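Local structure of cytochrome P450 reductase (Amycolatopsis methanolica 239, 5OGX) at residues E162-R167 against D249-G254. The protein passes electrons from NADH, through FAD and a [2Fe-2S] cluster, to a cytochrome P450 that O-demethylates guaiacol and other lignin-derived aromatics. Residues are numbered along the deposited sequence; the frame is centred on the assembly and turned at random.
With FAD (flavin-adenine dinucleotide), chain B.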
ATOM      1  N   GLU A 162       3.990 -12.504  -0.035  1.00 19.67           N
ATOM      2  CA  GLU A 162       2.748 -12.930  -0.679  1.00 19.57           C
ATOM      3  C   GLU A 162       2.114 -11.738  -1.380  1.00 18.64           C
ATOM      4  O   GLU A 162       1.735 -10.763  -0.722  1.00 21.23           O
ATOM      5  CB  GLU A 162       1.767 -13.526   0.335  1.00 20.41           C
ATOM      6  CG  GLU A 162       0.441 -13.934  -0.295  1.00 24.23           C
ATOM      7  CD  GLU A 162      -0.567 -14.431   0.729  1.00 27.73           C
ATOM      8  OE1 GLU A 162      -0.201 -14.503   1.911  1.00 27.86           O
ATOM      9  OE2 GLU A 162      -1.713 -14.737   0.344  1.00 26.09           O
ATOM     10  N   LEU A 163       1.958 -11.839  -2.705  1.00 17.92           N
ATOM     11  CA  LEU A 163       1.328 -10.801  -3.515  1.00 20.36           C
ATOM     12  C   LEU A 163       0.044 -11.343  -4.129  1.00 20.16           C
ATOM     13  O   LEU A 163      -0.038 -12.528  -4.482  1.00 23.48           O
ATOM     14  CB  LEU A 163       2.269 -10.324  -4.647  1.00 19.42           C
ATOM     15  CG  LEU A 163       3.726 -10.087  -4.258  1.00 22.17           C
ATOM     16  CD1 LEU A 163       4.559  -9.709  -5.492  1.00 21.86           C
ATOM     17  CD2 LEU A 163       3.805  -8.995  -3.215  1.00 19.31           C
ATOM     18  N   HIS A 164      -0.955 -10.468  -4.270  1.00 19.47           N
ATOM     19  CA  HIS A 164      -2.188 -10.773  -4.999  1.00 21.29           C
ATOM     20  C   HIS A 164      -2.253  -9.843  -6.198  1.00 23.38           C
ATOM     21  O   HIS A 164      -2.372  -8.629  -6.028  1.00 22.52           O
ATOM     22  CB  HIS A 164      -3.438 -10.572  -4.130  1.00 19.99           C
ATOM     23  CG  HIS A 164      -3.427 -11.351  -2.854  1.00 20.95           C
ATOM     24  ND1 HIS A 164      -4.384 -11.177  -1.878  1.00 21.80           N
ATOM     25  CD2 HIS A 164      -2.582 -12.306  -2.392  1.00 20.28           C
ATOM     26  CE1 HIS A 164      -4.130 -11.991  -0.868  1.00 21.51           C
ATOM     27  NE2 HIS A 164      -3.046 -12.690  -1.154  1.00 23.49           N
ATOM     28  N   VAL A 165      -2.193 -10.406  -7.400  1.00 21.58           N
ATOM     29  CA  VAL A 165      -2.026  -9.628  -8.622  1.00 21.18           C
ATOM     30  C   VAL A 165      -3.275  -9.752  -9.481  1.00 23.17           C
ATOM     31  O   VAL A 165      -3.684 -10.862  -9.832  1.00 24.72           O
ATOM     32  CB  VAL A 165      -0.791 -10.101  -9.404  1.00 23.88           C
ATOM     33  CG1 VAL A 165      -0.551  -9.189 -10.608  1.00 25.30           C
ATOM     34  CG2 VAL A 165       0.426 -10.129  -8.487  1.00 21.44           C
ATOM     35  N   ARG A 166      -3.849  -8.615  -9.858  1.00 21.96           N
ATOM     36  CA  ARG A 166      -4.975  -8.587 -10.784  1.00 22.52           C
ATOM     37  C   ARG A 166      -4.478  -8.314 -12.201  1.00 24.71           C
ATOM     38  O   ARG A 166      -3.694  -7.380 -12.423  1.00 24.88           O
ATOM     39  CB  ARG A 166      -5.990  -7.526 -10.364  1.00 24.84           C
ATOM     40  CG  ARG A 166      -7.144  -7.385 -11.334  1.00 31.21           C
ATOM     41  CD  ARG A 166      -8.348  -8.208 -10.914  1.00 46.30           C
ATOM     42  NE  ARG A 166      -9.450  -8.042 -11.859  1.00 62.98           N
ATOM     43  CZ  ARG A 166     -10.245  -6.977 -11.906  1.00 69.91           C
ATOM     44  NH1 ARG A 166     -11.218  -6.917 -12.808  1.00 73.53           N
ATOM     45  NH2 ARG A 166     -10.074  -5.976 -11.051  1.00 67.69           N
ATOM     46  N   ARG A 167      -4.933  -9.129 -13.156  1.00 25.51           N
ATOM     47  CA  ARG A 167      -4.547  -8.950 -14.549  1.00 24.92           C
ATOM     48  C   ARG A 167      -5.197  -7.699 -15.122  1.00 29.50           C
ATOM     49  O   ARG A 167      -6.419  -7.544 -15.064  1.00 31.97           O
ATOM     50  CB  ARG A 167      -4.951 -10.176 -15.381  1.00 27.12           C
ATOM     51  CG  ARG A 167      -4.279 -10.252 -16.756  1.00 31.01           C
ATOM     52  CD  ARG A 167      -4.719 -11.506 -17.536  1.00 33.05           C
ATOM     53  NE  ARG A 167      -6.150 -11.468 -17.831  1.00 36.09           N
ATOM     54  CZ  ARG A 167      -6.685 -10.853 -18.882  1.00 44.36           C
ATOM     55  NH1 ARG A 167      -5.910 -10.239 -19.773  1.00 42.35           N
ATOM     56  NH2 ARG A 167      -8.001 -10.862 -19.052  1.00 45.95           N
ATOM     57  N   ASP A 249     -14.537 -13.704  -9.000  1.00 28.78           N
ATOM     58  CA  ASP A 249     -13.410 -12.893  -8.555  1.00 27.23           C
ATOM     59  C   ASP A 249     -12.997 -13.164  -7.113  1.00 23.26           C
ATOM     60  O   ASP A 249     -11.974 -12.630  -6.666  1.00 26.01           O
ATOM     61  CB  ASP A 249     -13.750 -11.407  -8.688  1.00 29.44           C
ATOM     62  CG  ASP A 249     -14.108 -11.007 -10.105  1.00 31.76           C
ATOM     63  OD1 ASP A 249     -13.326 -11.314 -11.024  1.00 32.10           O
ATOM     64  OD2 ASP A 249     -15.164 -10.365 -10.293  1.00 34.85           O
ATOM     65  N   LEU A 250     -13.768 -13.945  -6.365  1.00 27.13           N
ATOM     66  CA  LEU A 250     -13.496 -14.112  -4.946  1.00 25.33           C
ATOM     67  C   LEU A 250     -12.422 -15.166  -4.740  1.00 26.19           C
ATOM     68  O   LEU A 250     -12.265 -16.089  -5.552  1.00 29.89           O
ATOM     69  CB  LEU A 250     -14.772 -14.500  -4.186  1.00 25.68           C
ATOM     70  CG  LEU A 250     -15.947 -13.519  -4.258  1.00 24.16           C
ATOM     71  CD1 LEU A 250     -17.224 -14.169  -3.749  1.00 25.36           C
ATOM     72  CD2 LEU A 250     -15.600 -12.252  -3.450  1.00 25.35           C
ATOM     73  N   TYR A 251     -11.668 -15.023  -3.652  1.00 25.99           N
ATOM     74  CA  TYR A 251     -10.622 -15.991  -3.359  1.00 29.51           C
ATOM     75  C   TYR A 251     -10.364 -16.055  -1.861  1.00 25.86           C
ATOM     76  O   TYR A 251     -10.795 -15.192  -1.091  1.00 26.02           O
ATOM     77  CB  TYR A 251      -9.316 -15.677  -4.121  1.00 28.38           C
ATOM     78  CG  TYR A 251      -8.685 -14.330  -3.842  1.00 26.37           C
ATOM     79  CD1 TYR A 251      -9.029 -13.213  -4.601  1.00 27.19           C
ATOM     80  CD2 TYR A 251      -7.715 -14.179  -2.850  1.00 23.52           C
ATOM     81  CE1 TYR A 251      -8.448 -11.982  -4.372  1.00 26.17           C
ATOM     82  CE2 TYR A 251      -7.120 -12.937  -2.612  1.00 26.32           C
ATOM     83  CZ  TYR A 251      -7.499 -11.844  -3.380  1.00 22.85           C
ATOM     84  OH  TYR A 251      -6.915 -10.620  -3.163  1.00 25.46           O
ATOM     85  N   ASP A 252      -9.685 -17.133  -1.460  1.00 29.11           N
ATOM     86  CA  ASP A 252      -9.280 -17.369  -0.074  1.00 26.36           C
ATOM     87  C   ASP A 252     -10.468 -17.371   0.889  1.00 30.65           C
ATOM     88  O   ASP A 252     -10.331 -17.013   2.060  1.00 26.03           O
ATOM     89  CB  ASP A 252      -8.229 -16.349   0.371  1.00 26.32           C
ATOM     90  CG  ASP A 252      -6.848 -16.710  -0.118  1.00 29.09           C
ATOM     91  OD1 ASP A 252      -6.706 -17.822  -0.679  1.00 30.23           O
ATOM     92  OD2 ASP A 252      -5.921 -15.886   0.042  1.00 29.37           O
ATOM     93  N   LEU A 253     -11.645 -17.789   0.418  1.00 27.56           N
ATOM     94  CA  LEU A 253     -12.803 -17.801   1.305  1.00 31.13           C
ATOM     95  C   LEU A 253     -12.556 -18.702   2.511  1.00 29.49           C
ATOM     96  O   LEU A 253     -12.936 -18.357   3.637  1.00 28.72           O
ATOM     97  CB  LEU A 253     -14.052 -18.232   0.535  1.00 31.15           C
ATOM     98  CG  LEU A 253     -14.380 -17.295  -0.635  1.00 32.79           C
ATOM     99  CD1 LEU A 253     -15.594 -17.777  -1.416  1.00 34.99           C
ATOM    100  CD2 LEU A 253     -14.596 -15.860  -0.131  1.00 27.70           C
ATOM    101  N   GLY A 254     -11.870 -19.828   2.306  1.00 32.99           N
ATOM    102  CA  GLY A 254     -11.586 -20.719   3.425  1.00 33.91           C
ATOM    103  C   GLY A 254     -10.685 -20.076   4.464  1.00 34.66           C
ATOM    104  O   GLY A 254     -10.869 -20.279   5.671  1.00 31.50           O
TER
HETATM  105  PA  FAD B 401       0.062  -0.840 -17.272  1.00 24.50           P
HETATM  106  O1A FAD B 401       0.901  -1.258 -18.455  1.00 26.14           O
HETATM  107  O2A FAD B 401       0.711   0.201 -16.394  1.00 25.24           O
HETATM  108  O5B FAD B 401      -1.396  -0.249 -17.769  1.00 30.05           O
HETATM  109  C5B FAD B 401      -1.944  -0.701 -18.987  1.00 38.67           C
HETATM  110  C4B FAD B 401      -3.140   0.232 -19.333  1.00 38.27           C
HETATM  111  O4B FAD B 401      -4.135  -0.014 -18.526  1.00 37.13           O
HETATM  112  C3B FAD B 401      -2.756   1.701 -19.085  1.00 37.85           C
HETATM  113  O3B FAD B 401      -3.355   2.478 -20.022  1.00 41.77           O
HETATM  114  C2B FAD B 401      -3.292   1.992 -17.662  1.00 37.04           C
HETATM  115  O2B FAD B 401      -3.532   3.452 -17.451  1.00 38.16           O
HETATM  116  C1B FAD B 401      -4.382   1.275 -17.585  1.00 36.67           C
HETATM  117  N9A FAD B 401      -4.576   0.722 -16.269  1.00 39.76           N
HETATM  118  C8A FAD B 401      -3.643   0.576 -15.319  1.00 38.28           C
HETATM  119  N7A FAD B 401      -4.225  -0.005 -14.261  1.00 35.07           N
HETATM  120  C5A FAD B 401      -5.515  -0.226 -14.572  1.00 39.77           C
HETATM  121  C6A FAD B 401      -6.540  -0.791 -13.851  1.00 42.04           C
HETATM  122  N6A FAD B 401      -6.748  -1.376 -12.539  1.00 39.40           N
HETATM  123  N1A FAD B 401      -7.747  -0.903 -14.390  1.00 44.55           N
HETATM  124  C2A FAD B 401      -7.973  -0.456 -15.650  1.00 44.12           C
HETATM  125  N3A FAD B 401      -6.966   0.102 -16.369  1.00 40.84           N
HETATM  126  C4A FAD B 401      -5.735   0.212 -15.814  1.00 40.02           C
HETATM  127  N1  FAD B 401      -2.013  -4.131  -8.231  1.00 16.86           N
HETATM  128  C2  FAD B 401      -2.363  -5.491  -7.841  1.00 18.20           C
HETATM  129  O2  FAD B 401      -2.843  -6.233  -8.631  1.00 22.83           O
HETATM  130  N3  FAD B 401      -2.091  -5.940  -6.468  1.00 16.94           N
HETATM  131  C4  FAD B 401      -1.516  -5.091  -5.470  1.00 18.76           C
HETATM  132  O4  FAD B 401      -1.327  -5.483  -4.368  1.00 19.96           O
HETATM  133  C4X FAD B 401      -1.191  -3.693  -5.890  1.00 14.36           C
HETATM  134  N5  FAD B 401      -0.588  -2.822  -4.928  1.00 15.91           N
HETATM  135  C5X FAD B 401      -0.290  -1.456  -5.350  1.00 15.95           C
HETATM  136  C6  FAD B 401       0.239  -0.585  -4.394  1.00 15.55           C
HETATM  137  C7  FAD B 401       0.522   0.717  -4.814  1.00 15.55           C
HETATM  138  C7M FAD B 401       1.111   1.520  -3.655  1.00 18.42           C
HETATM  139  C8  FAD B 401       0.287   1.128  -6.125  1.00 16.15           C
HETATM  140  C8M FAD B 401       0.638   2.564  -6.492  1.00 15.34           C
HETATM  141  C9  FAD B 401      -0.252   0.259  -7.069  1.00 18.34           C
HETATM  142  C9A FAD B 401      -0.544  -1.028  -6.664  1.00 16.19           C
HETATM  143  N10 FAD B 401      -1.111  -1.939  -7.673  1.00 15.24           N
HETATM  144  C10 FAD B 401      -1.440  -3.258  -7.247  1.00 14.70           C
HETATM  145  C1' FAD B 401      -1.302  -1.517  -9.072  1.00 17.41           C
HETATM  146  C2' FAD B 401      -0.019  -2.133  -9.776  1.00 18.65           C
HETATM  147  O2' FAD B 401       1.211  -1.593  -9.311  1.00 18.72           O
HETATM  148  C3' FAD B 401      -0.002  -1.978 -11.313  1.00 20.78           C
HETATM  149  O3' FAD B 401      -0.312  -0.647 -11.617  1.00 19.97           O
HETATM  150  C4' FAD B 401      -1.029  -2.908 -11.986  1.00 20.99           C
HETATM  151  O4' FAD B 401      -0.689  -4.247 -11.745  1.00 20.34           O
HETATM  152  C5' FAD B 401      -1.075  -2.675 -13.511  1.00 21.87           C
HETATM  153  O5' FAD B 401       0.246  -2.635 -14.016  1.00 21.66           O
HETATM  154  P   FAD B 401       0.527  -3.121 -15.558  1.00 22.20           P
HETATM  155  O1P FAD B 401       1.975  -2.848 -15.861  1.00 23.28           O
HETATM  156  O2P FAD B 401       0.052  -4.538 -15.778  1.00 24.67           O
HETATM  157  O3P FAD B 401      -0.444  -2.162 -16.464  1.00 22.00           O
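H164 and Y251 join the FAD-binding domain to the NAD-binding domain through their rings, whose centroids lie 5.0 Å apart. The planes stand at 88°, an offset edge-to-face pair in which the tyrosine turns its edge to the face of the imidazole, with Y251 CE2 3.6 Å from H164 CE1. With CG between the backbone N and the carbonyl carbon (chi1 60°), Y251 extends its ring toward the strand, so that the CE2 and OH corner meets the imidazole. Its ring also meets that of H242 and its side chain touches I113 and A114, so an aromatic that can be buried and still offer a hydroxyl suits the place.

Hydrogen bonds add direction to this packing. H164 ND1 and Y251 OH are 2.9 Å apart, the hydroxyl tilted out of the imidazole plane, and either may be the donor. H164 NE2 donates to E162 OE2 at 2.9 Å, nearly straight (173°) and in the ring plane, although it meets the carboxylate from above its plane. Histidine suits because it has one nitrogen for the phenol and one for the carboxylate. Bonded at both, the ring is probably restrained from turning; an alanine here would probably leave Y251 OH and E162 OE2 without this shared mate and open a gap beside the tyrosine ring.

Charge completes the contact. E162 OE2 and D252 OD2 approach to 4.4 Å, a like-charged pair probably offset by R255 and R119, each salt-bridged to both carboxylates; acids suit these positions beside two arginines.

The strand's backbone serves the flavin: H164 O accepts from FAD N3 at 2.7 Å, while R166 N donates to FAD O2 at 2.9 Å. The histidine thus faces two ways, its carbonyl holding the cofactor and its imidazole, held by carboxylate and phenol, tying the flavin-bearing strand to the nicotinamide-nucleotide domain.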